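Local coordinates for 3-oxoacyl-[acyl-carrier-protein] reductase (Sinorhizobium meliloti, PDB 3U9L), which probably catalyses the NADPH-dependent reduction of 3-oxoacyl-[acyl-carrier-protein], as a member of the short-chain dehydrogenase/reductase family, at residues M286-V290 / G291-L295. Residues are numbered along the deposited sequence; the frame is centred on the assembly and turned at random.
Sequences MLHRV and GLSDL
Leu292 N donates to Leu287 O over 2.7 Å, closing the C-terminal end of helix 272-289 in a Schellman motif. This bond enters fairly close to the carbonyl plane, with an N-H...O angle of 143°. The second backbone bond, Gly291 N to His288 O at 3.2 Å, is of another kind: it spans three residues rather than five, and its donor stands well above the carbonyl plane. Gly291 takes the positive phi (89°) that turns the chain out of the helix.

Apolar contacts back the turn on its inner side. Leu287 CD2 lies 4.1 Å from Leu292 CB, and Val290 CG2 meets Leu292 CD1 at 3.8 Å, both pairs with side chains crossing at a slant. Leu292 also lies against Arg180 of its own chain and Glu226 of the second subunit, while Val290 packs on Ala230 of that subunit.

The CH-pi contact is on the solvent-facing flank. Ser293 CB sits over one face of the His288 imidazole, 3.6 Å from its centroid and displaced toward the ND1-CE1 side. With CG of His288 anti to its carbonyl carbon (chi1 -81°), the ring swings forward over Ser293, although CB itself points away from the following residues.

Beyond the turn, Asp294 OD1 forms a salt bridge with Arg180; on the helix before it, Arg289 NH2 hydrogen-bonds Ala268 O of the second subunit. Two backbone N-H groups thus close the end of the helix, while the leucine-valine contacts and the Ser293-imidazole CH-pi contact are consistent with a set path for the chain leaving it, beside the subunit interface.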
# COMPACT_ATOMS: atom_id res chain seq x y z
N MSE A 286 -2.94 20.37 0.77
CA MSE A 286 -2.65 20.29 -0.65
C MSE A 286 -3.95 20.59 -1.44
O MSE A 286 -3.94 21.29 -2.44
CB MSE A 286 -2.06 18.94 -1.00
CG MSE A 286 -2.00 18.65 -2.51
SE MSE A 286 -0.82 19.97 -3.47
CE MSE A 286 0.91 19.22 -2.98
N LEU A 287 -5.08 20.12 -0.98
CA LEU A 287 -6.30 20.30 -1.75
C LEU A 287 -6.75 21.76 -1.68
O LEU A 287 -7.29 22.31 -2.64
CB LEU A 287 -7.39 19.34 -1.24
CG LEU A 287 -7.14 17.86 -1.62
CD1 LEU A 287 -8.24 17.01 -0.99
CD2 LEU A 287 -7.11 17.73 -3.19
N HIS A 288 -6.50 22.41 -0.53
CA HIS A 288 -6.75 23.85 -0.42
C HIS A 288 -5.82 24.60 -1.36
O HIS A 288 -6.23 25.48 -2.11
CB HIS A 288 -6.51 24.30 1.02
CG HIS A 288 -7.67 24.02 1.92
ND1 HIS A 288 -8.79 24.82 1.93
CD2 HIS A 288 -7.86 23.09 2.89
CE1 HIS A 288 -9.65 24.36 2.85
NE2 HIS A 288 -9.09 23.32 3.45
N ARG A 289 -4.56 24.20 -1.38
CA ARG A 289 -3.56 24.82 -2.21
C ARG A 289 -3.91 24.79 -3.69
O ARG A 289 -3.68 25.75 -4.38
CB ARG A 289 -2.23 24.11 -1.99
CG ARG A 289 -1.10 24.64 -2.88
CD ARG A 289 0.16 23.88 -2.52
NE ARG A 289 1.33 24.28 -3.28
CZ ARG A 289 2.48 23.63 -3.29
NH1 ARG A 289 2.62 22.50 -2.55
NH2 ARG A 289 3.49 24.08 -4.05
N VAL A 290 -4.49 23.69 -4.19
CA VAL A 290 -4.79 23.62 -5.62
C VAL A 290 -6.22 24.06 -6.00
O VAL A 290 -6.60 23.96 -7.15
CB VAL A 290 -4.48 22.24 -6.21
CG1 VAL A 290 -2.97 21.95 -6.07
CG2 VAL A 290 -5.33 21.15 -5.54
N GLY A 291 -7.01 24.49 -5.03
CA GLY A 291 -8.33 25.00 -5.32
C GLY A 291 -9.35 23.88 -5.30
O GLY A 291 -10.45 24.05 -5.86
N LEU A 292 -9.02 22.74 -4.69
CA LEU A 292 -9.97 21.62 -4.64
C LEU A 292 -10.46 21.30 -3.26
O LEU A 292 -10.73 20.14 -2.94
CB LEU A 292 -9.37 20.37 -5.27
CG LEU A 292 -9.22 20.52 -6.80
CD1 LEU A 292 -8.28 19.41 -7.27
CD2 LEU A 292 -10.62 20.37 -7.42
N SER A 293 -10.60 22.32 -2.42
CA SER A 293 -10.98 22.05 -1.03
C SER A 293 -12.41 21.50 -0.91
O SER A 293 -12.78 20.95 0.12
CB SER A 293 -10.86 23.33 -0.19
OG SER A 293 -11.77 24.28 -0.68
N ASP A 294 -13.25 21.68 -1.93
CA ASP A 294 -14.62 21.16 -1.86
C ASP A 294 -14.62 19.61 -1.78
O ASP A 294 -15.56 19.00 -1.26
CB ASP A 294 -15.47 21.66 -3.04
CG ASP A 294 -15.14 20.92 -4.35
OD1 ASP A 294 -15.96 20.08 -4.84
OD2 ASP A 294 -14.04 21.16 -4.90
N LEU A 295 -13.56 18.99 -2.30
CA LEU A 295 -13.42 17.54 -2.24
C LEU A 295 -13.26 17.01 -0.80
O LEU A 295 -13.37 15.81 -0.57
CB LEU A 295 -12.23 17.07 -3.08
CG LEU A 295 -12.41 17.46 -4.55
CD1 LEU A 295 -11.27 16.85 -5.37
CD2 LEU A 295 -13.80 17.06 -5.06